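Long-range contact in 2-oxo-1,2-dihydroquinoline 8-monooxygenase, oxygenase component (Pseudomonas putida, PDB 1Z02), which probably hydroxylates 2-oxo-1,2-dihydroquinoline at carbon 8, as the Rieske-type oxygenase component pairing a [2Fe-2S] cluster with a mononuclear iron: residues V252-M262 / S393-W404. Sequence-based numbering, arbitrary orientation.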
ATOM      1  N   VAL A 252     -25.118 -32.335 -11.975  1.00 20.50           N
ATOM      2  CA  VAL A 252     -24.212 -31.558 -12.809  1.00 21.24           C
ATOM      3  C   VAL A 252     -24.724 -31.535 -14.247  1.00 22.82           C
ATOM      4  O   VAL A 252     -24.973 -32.586 -14.843  1.00 21.02           O
ATOM      5  CB  VAL A 252     -22.779 -32.150 -12.790  1.00 21.87           C
ATOM      6  CG1 VAL A 252     -21.829 -31.259 -13.586  1.00 22.78           C
ATOM      7  CG2 VAL A 252     -22.287 -32.286 -11.356  1.00 22.03           C
ATOM      8  N   VAL A 253     -24.893 -30.331 -14.790  1.00 23.52           N
ATOM      9  CA  VAL A 253     -25.370 -30.167 -16.157  1.00 28.45           C
ATOM     10  C   VAL A 253     -24.177 -29.802 -17.024  1.00 31.77           C
ATOM     11  O   VAL A 253     -23.451 -28.855 -16.736  1.00 31.03           O
ATOM     12  CB  VAL A 253     -26.443 -29.073 -16.257  1.00 27.91           C
ATOM     13  CG1 VAL A 253     -26.990 -29.021 -17.679  1.00 28.06           C
ATOM     14  CG2 VAL A 253     -27.550 -29.360 -15.274  1.00 29.17           C
ATOM     15  N   GLU A 254     -23.977 -30.574 -18.084  1.00 36.42           N
ATOM     16  CA  GLU A 254     -22.838 -30.387 -18.973  1.00 42.51           C
ATOM     17  C   GLU A 254     -23.132 -30.359 -20.467  1.00 46.82           C
ATOM     18  O   GLU A 254     -22.205 -30.553 -21.265  1.00 48.67           O
ATOM     19  CB  GLU A 254     -21.833 -31.509 -18.742  1.00 42.65           C
ATOM     20  CG  GLU A 254     -20.710 -31.168 -17.851  1.00 43.74           C
ATOM     21  CD  GLU A 254     -19.963 -32.387 -17.405  1.00 44.03           C
ATOM     22  OE1 GLU A 254     -19.040 -32.866 -18.058  1.00 47.23           O
ATOM     23  OE2 GLU A 254     -20.313 -32.908 -16.366  1.00 46.75           O
ATOM     24  N   ASP A 255     -24.390 -30.140 -20.851  1.00 52.09           N
ATOM     25  CA  ASP A 255     -24.755 -30.118 -22.263  1.00 58.06           C
ATOM     26  C   ASP A 255     -24.199 -28.931 -22.993  1.00 60.65           C
ATOM     27  O   ASP A 255     -23.967 -27.847 -22.446  1.00 62.76           O
ATOM     28  CB  ASP A 255     -26.258 -30.092 -22.483  1.00 62.46           C
ATOM     29  CG  ASP A 255     -26.973 -31.199 -21.784  1.00 64.25           C
ATOM     30  OD1 ASP A 255     -28.195 -31.067 -21.697  1.00 67.54           O
ATOM     31  OD2 ASP A 255     -26.354 -32.186 -21.333  1.00 66.66           O
ATOM     32  N   ASP A 256     -24.110 -29.130 -24.291  1.00 62.65           N
ATOM     33  CA  ASP A 256     -23.543 -28.128 -25.175  1.00 64.43           C
ATOM     34  C   ASP A 256     -24.346 -26.853 -25.220  1.00 63.34           C
ATOM     35  O   ASP A 256     -23.871 -25.752 -24.965  1.00 65.80           O
ATOM     36  CB  ASP A 256     -23.588 -28.595 -26.596  1.00 70.53           C
ATOM     37  CG  ASP A 256     -22.573 -29.578 -26.931  1.00 71.41           C
ATOM     38  OD1 ASP A 256     -21.432 -29.371 -26.562  1.00 74.83           O
ATOM     39  OD2 ASP A 256     -22.903 -30.542 -27.628  1.00 75.23           O
ATOM     40  N   ASP A 257     -25.581 -27.036 -25.657  1.00 60.24           N
ATOM     41  CA  ASP A 257     -26.534 -25.955 -25.824  1.00 56.77           C
ATOM     42  C   ASP A 257     -27.217 -25.671 -24.502  1.00 52.71           C
ATOM     43  O   ASP A 257     -28.281 -26.218 -24.188  1.00 52.88           O
ATOM     44  CB  ASP A 257     -27.559 -26.352 -26.873  1.00 61.95           C
ATOM     45  CG  ASP A 257     -28.301 -25.186 -27.393  1.00 63.62           C
ATOM     46  OD1 ASP A 257     -28.997 -24.546 -26.587  1.00 66.58           O
ATOM     47  OD2 ASP A 257     -28.166 -24.900 -28.596  1.00 67.28           O
ATOM     48  N   GLY A 258     -26.557 -24.849 -23.702  1.00 46.79           N
ATOM     49  CA  GLY A 258     -27.105 -24.506 -22.413  1.00 39.71           C
ATOM     50  C   GLY A 258     -26.035 -24.148 -21.413  1.00 34.50           C
ATOM     51  O   GLY A 258     -24.844 -24.261 -21.701  1.00 32.54           O
ATOM     52  N   PRO A 259     -26.437 -23.705 -20.216  1.00 30.73           N
ATOM     53  CA  PRO A 259     -25.459 -23.338 -19.189  1.00 27.46           C
ATOM     54  C   PRO A 259     -24.740 -24.544 -18.580  1.00 25.35           C
ATOM     55  O   PRO A 259     -25.285 -25.646 -18.536  1.00 26.38           O
ATOM     56  CB  PRO A 259     -26.295 -22.567 -18.165  1.00 26.82           C
ATOM     57  CG  PRO A 259     -27.691 -23.031 -18.398  1.00 27.96           C
ATOM     58  CD  PRO A 259     -27.803 -23.284 -19.851  1.00 29.13           C
ATOM     59  N   LYS A 260     -23.504 -24.332 -18.133  1.00 21.46           N
ATOM     60  CA  LYS A 260     -22.715 -25.387 -17.497  1.00 19.45           C
ATOM     61  C   LYS A 260     -22.707 -25.103 -16.007  1.00 18.13           C
ATOM     62  O   LYS A 260     -22.185 -24.069 -15.572  1.00 15.30           O
ATOM     63  CB  LYS A 260     -21.270 -25.359 -17.977  1.00 20.60           C
ATOM     64  CG  LYS A 260     -21.089 -25.187 -19.468  1.00 23.76           C
ATOM     65  CD  LYS A 260     -21.539 -26.386 -20.267  1.00 23.87           C
ATOM     66  CE  LYS A 260     -21.299 -26.044 -21.711  1.00 26.72           C
ATOM     67  NZ  LYS A 260     -21.857 -26.957 -22.669  1.00 28.99           N
ATOM     68  N   GLY A 261     -23.262 -26.018 -15.224  1.00 17.45           N
ATOM     69  CA  GLY A 261     -23.285 -25.806 -13.794  1.00 17.67           C
ATOM     70  C   GLY A 261     -23.866 -26.963 -13.012  1.00 17.82           C
ATOM     71  O   GLY A 261     -23.845 -28.106 -13.462  1.00 17.26           O
ATOM     72  N   MET A 262     -24.398 -26.662 -11.834  1.00 18.22           N
ATOM     73  CA  MET A 262     -24.973 -27.686 -10.975  1.00 18.35           C
ATOM     74  C   MET A 262     -26.228 -27.178 -10.284  1.00 20.25           C
ATOM     75  O   MET A 262     -26.331 -26.000  -9.932  1.00 19.70           O
ATOM     76  CB  MET A 262     -23.958 -28.115  -9.912  1.00 18.84           C
ATOM     77  CG  MET A 262     -23.515 -26.978  -9.008  1.00 20.31           C
ATOM     78  SD  MET A 262     -22.182 -27.413  -7.888  1.00 19.60           S
ATOM     79  CE  MET A 262     -22.948 -27.239  -6.318  1.00 22.81           C
ATOM     80  N   SER A 393     -20.487 -29.623  -2.216  1.00 17.06           N
ATOM     81  CA  SER A 393     -21.070 -28.580  -3.049  1.00 17.61           C
ATOM     82  C   SER A 393     -19.980 -27.769  -3.730  1.00 15.55           C
ATOM     83  O   SER A 393     -19.855 -27.794  -4.956  1.00 15.96           O
ATOM     84  CB  SER A 393     -21.936 -27.632  -2.214  1.00 21.18           C
ATOM     85  OG  SER A 393     -23.071 -28.288  -1.700  1.00 26.98           O
ATOM     86  N   PRO A 394     -19.171 -27.037  -2.944  1.00 13.90           N
ATOM     87  CA  PRO A 394     -18.122 -26.249  -3.591  1.00 13.19           C
ATOM     88  C   PRO A 394     -17.146 -27.081  -4.424  1.00 12.37           C
ATOM     89  O   PRO A 394     -16.710 -26.636  -5.486  1.00 11.53           O
ATOM     90  CB  PRO A 394     -17.453 -25.516  -2.419  1.00 12.06           C
ATOM     91  CG  PRO A 394     -17.702 -26.423  -1.243  1.00 12.53           C
ATOM     92  CD  PRO A 394     -19.109 -26.906  -1.473  1.00 13.47           C
ATOM     93  N   ILE A 395     -16.806 -28.279  -3.957  1.00 12.85           N
ATOM     94  CA  ILE A 395     -15.879 -29.132  -4.698  1.00 12.02           C
ATOM     95  C   ILE A 395     -16.462 -29.476  -6.069  1.00 12.42           C
ATOM     96  O   ILE A 395     -15.772 -29.394  -7.088  1.00 11.35           O
ATOM     97  CB  ILE A 395     -15.561 -30.425  -3.911  1.00 14.82           C
ATOM     98  CG1 ILE A 395     -14.780 -30.070  -2.638  1.00 14.12           C
ATOM     99  CG2 ILE A 395     -14.773 -31.399  -4.787  1.00 11.89           C
ATOM    100  CD1 ILE A 395     -14.488 -31.245  -1.733  1.00 15.68           C
ATOM    101  N   THR A 396     -17.740 -29.837  -6.097  1.00 12.32           N
ATOM    102  CA  THR A 396     -18.390 -30.176  -7.352  1.00 14.15           C
ATOM    103  C   THR A 396     -18.370 -28.976  -8.289  1.00 13.62           C
ATOM    104  O   THR A 396     -18.223 -29.131  -9.505  1.00 13.79           O
ATOM    105  CB  THR A 396     -19.845 -30.608  -7.126  1.00 14.64           C
ATOM    106  OG1 THR A 396     -19.867 -31.756  -6.276  1.00 14.36           O
ATOM    107  CG2 THR A 396     -20.517 -30.953  -8.453  1.00 16.06           C
ATOM    108  N   TRP A 397     -18.524 -27.780  -7.724  1.00 11.72           N
ATOM    109  CA  TRP A 397     -18.509 -26.566  -8.530  1.00 11.30           C
ATOM    110  C   TRP A 397     -17.107 -26.307  -9.072  1.00 10.29           C
ATOM    111  O   TRP A 397     -16.945 -25.972 -10.246  1.00 12.13           O
ATOM    112  CB  TRP A 397     -19.018 -25.376  -7.701  1.00 10.83           C
ATOM    113  CG  TRP A 397     -18.410 -24.039  -8.057  1.00  8.28           C
ATOM    114  CD1 TRP A 397     -17.518 -23.320  -7.312  1.00  9.47           C
ATOM    115  CD2 TRP A 397     -18.636 -23.281  -9.251  1.00  8.72           C
ATOM    116  NE1 TRP A 397     -17.173 -22.162  -7.969  1.00  7.69           N
ATOM    117  CE2 TRP A 397     -17.843 -22.112  -9.162  1.00  6.87           C
ATOM    118  CE3 TRP A 397     -19.432 -23.475 -10.389  1.00  6.14           C
ATOM    119  CZ2 TRP A 397     -17.818 -21.145 -10.170  1.00  5.95           C
ATOM    120  CZ3 TRP A 397     -19.406 -22.513 -11.393  1.00  6.83           C
ATOM    121  CH2 TRP A 397     -18.601 -21.360 -11.273  1.00  4.69           C
ATOM    122  N   ARG A 398     -16.093 -26.488  -8.231  1.00 10.15           N
ATOM    123  CA  ARG A 398     -14.719 -26.268  -8.666  1.00 12.19           C
ATOM    124  C   ARG A 398     -14.352 -27.206  -9.806  1.00 11.76           C
ATOM    125  O   ARG A 398     -13.709 -26.795 -10.769  1.00 12.00           O
ATOM    126  CB  ARG A 398     -13.742 -26.460  -7.504  1.00 11.07           C
ATOM    127  CG  ARG A 398     -13.877 -25.424  -6.392  1.00 12.49           C
ATOM    128  CD  ARG A 398     -12.760 -25.595  -5.397  1.00  8.12           C
ATOM    129  NE  ARG A 398     -12.972 -24.827  -4.177  1.00  9.95           N
ATOM    130  CZ  ARG A 398     -12.252 -24.998  -3.069  1.00  7.37           C
ATOM    131  NH1 ARG A 398     -12.492 -24.272  -1.987  1.00  7.35           N
ATOM    132  NH2 ARG A 398     -11.288 -25.909  -3.047  1.00  7.79           N
ATOM    133  N   LYS A 399     -14.763 -28.465  -9.704  1.00 12.55           N
ATOM    134  CA  LYS A 399     -14.463 -29.435 -10.744  1.00 12.12           C
ATOM    135  C   LYS A 399     -15.115 -29.084 -12.076  1.00 12.45           C
ATOM    136  O   LYS A 399     -14.459 -29.108 -13.112  1.00 12.98           O
ATOM    137  CB  LYS A 399     -14.922 -30.828 -10.320  1.00 15.42           C
ATOM    138  CG  LYS A 399     -14.124 -31.441  -9.194  1.00 15.41           C
ATOM    139  CD  LYS A 399     -14.573 -32.868  -8.964  1.00 18.72           C
ATOM    140  CE  LYS A 399     -13.831 -33.512  -7.813  1.00 21.73           C
ATOM    141  NZ  LYS A 399     -14.213 -34.948  -7.675  1.00 22.22           N
ATOM    142  N   LEU A 400     -16.405 -28.764 -12.056  1.00 11.59           N
ATOM    143  CA  LEU A 400     -17.104 -28.434 -13.288  1.00 10.80           C
ATOM    144  C   LEU A 400     -16.578 -27.129 -13.879  1.00 10.44           C
ATOM    145  O   LEU A 400     -16.519 -26.972 -15.093  1.00 10.93           O
ATOM    146  CB  LEU A 400     -18.618 -28.348 -13.042  1.00 10.86           C
ATOM    147  CG  LEU A 400     -19.264 -27.104 -12.421  1.00 13.00           C
ATOM    148  CD1 LEU A 400     -19.582 -26.073 -13.495  1.00 11.47           C
ATOM    149  CD2 LEU A 400     -20.539 -27.514 -11.723  1.00 15.52           C
ATOM    150  N   ALA A 401     -16.193 -26.193 -13.023  1.00 10.43           N
ATOM    151  CA  ALA A 401     -15.663 -24.916 -13.503  1.00 11.61           C
ATOM    152  C   ALA A 401     -14.319 -25.164 -14.192  1.00 11.14           C
ATOM    153  O   ALA A 401     -14.007 -24.554 -15.218  1.00 11.84           O
ATOM    154  CB  ALA A 401     -15.492 -23.953 -12.339  1.00  9.62           C
ATOM    155  N   SER A 402     -13.524 -26.063 -13.620  1.00 11.10           N
ATOM    156  CA  SER A 402     -12.217 -26.385 -14.187  1.00 13.55           C
ATOM    157  C   SER A 402     -12.378 -27.050 -15.547  1.00 14.89           C
ATOM    158  O   SER A 402     -11.607 -26.794 -16.470  1.00 16.03           O
ATOM    159  CB  SER A 402     -11.436 -27.322 -13.264  1.00 10.83           C
ATOM    160  OG  SER A 402     -11.223 -26.750 -11.986  1.00  8.63           O
ATOM    161  N   ARG A 403     -13.393 -27.893 -15.673  1.00 17.12           N
ATOM    162  CA  ARG A 403     -13.633 -28.601 -16.921  1.00 21.11           C
ATOM    163  C   ARG A 403     -14.268 -27.796 -18.045  1.00 19.56           C
ATOM    164  O   ARG A 403     -13.921 -27.992 -19.206  1.00 18.88           O
ATOM    165  CB  ARG A 403     -14.477 -29.843 -16.651  1.00 29.02           C
ATOM    166  CG  ARG A 403     -13.704 -30.957 -15.965  1.00 39.34           C
ATOM    167  CD  ARG A 403     -14.615 -32.129 -15.651  1.00 49.35           C
ATOM    168  NE  ARG A 403     -15.412 -31.899 -14.453  1.00 57.87           N
ATOM    169  CZ  ARG A 403     -16.696 -32.227 -14.325  1.00 60.48           C
ATOM    170  NH1 ARG A 403     -17.349 -32.801 -15.324  1.00 62.38           N
ATOM    171  NH2 ARG A 403     -17.333 -31.989 -13.189  1.00 60.57           N
ATOM    172  N   TRP A 404     -15.175 -26.879 -17.714  1.00 18.25           N
ATOM    173  CA  TRP A 404     -15.856 -26.114 -18.751  1.00 15.49           C
ATOM    174  C   TRP A 404     -15.608 -24.622 -18.932  1.00 14.14           C
ATOM    175  O   TRP A 404     -16.269 -24.004 -19.764  1.00 12.29           O
ATOM    176  CB  TRP A 404     -17.363 -26.331 -18.629  1.00 17.96           C
ATOM    177  CG  TRP A 404     -17.744 -27.747 -18.827  1.00 20.84           C
ATOM    178  CD1 TRP A 404     -17.906 -28.697 -17.867  1.00 22.13           C
ATOM    179  CD2 TRP A 404     -17.927 -28.400 -20.077  1.00 22.65           C
ATOM    180  NE1 TRP A 404     -18.177 -29.913 -18.445  1.00 22.99           N
ATOM    181  CE2 TRP A 404     -18.197 -29.757 -19.803  1.00 23.78           C
ATOM    182  CE3 TRP A 404     -17.887 -27.968 -21.408  1.00 22.65           C
ATOM    183  CZ2 TRP A 404     -18.423 -30.688 -20.809  1.00 25.17           C
ATOM    184  CZ3 TRP A 404     -18.111 -28.891 -22.405  1.00 24.72           C
ATOM    185  CH2 TRP A 404     -18.376 -30.236 -22.099  1.00 25.00           C
TER
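Leu400 and Met262 pack against each other, CD2 of Leu400 on CB of Met262, where helix 393-404 lies on a beta-hairpin, strands 250-253 and 261-264 at one margin of the antiparallel sheet, in the helix-on-sheet manner of the Bet v 1-like catalytic domain of Rieske oxygenases. Leu400 sets CD2 3.6 Å from Gly261 C and CD1 3.7 Å from Gly261 CA, so its two branches lie on bare backbone. Met262 crosses Leu400 at about a right angle. Its CG stands between backbone N and carbonyl carbon (chi1 60°), and the chain runs on along the helix until SD lies 3.8 Å from Trp397 CB and CE 3.4 Å from Ser393 O. Beside it, Val252 CG2 meets Thr396 CG2 at 3.7 Å; Thr396 OG1 turns back to Ile392 O.

Further out, Val253 and Gly261 pair their backbones to hold the hairpin, while the backbone of Met262 is hydrogen-bonded to that of Val296 on strand 293-297. At the flank of the helix, Trp397 also packs on Val296, meets Phe217 edge-to-face and gives its NE1 to Tyr33 OH. Ser393 lies on the side of the iron site, its side chain about 10 Å from that of the iron ligand His221.

At the helix's C-terminal end the contact becomes polar and partly exposed. Lys260 lays its CD 3.9 Å above the ring plane of Trp404, toward the rim. Glu254 OE2 forms a salt bridge to Arg403 NH1 (3.1 Å), at the guanidinium edge and near its plane, the carboxylate turned 80° from it.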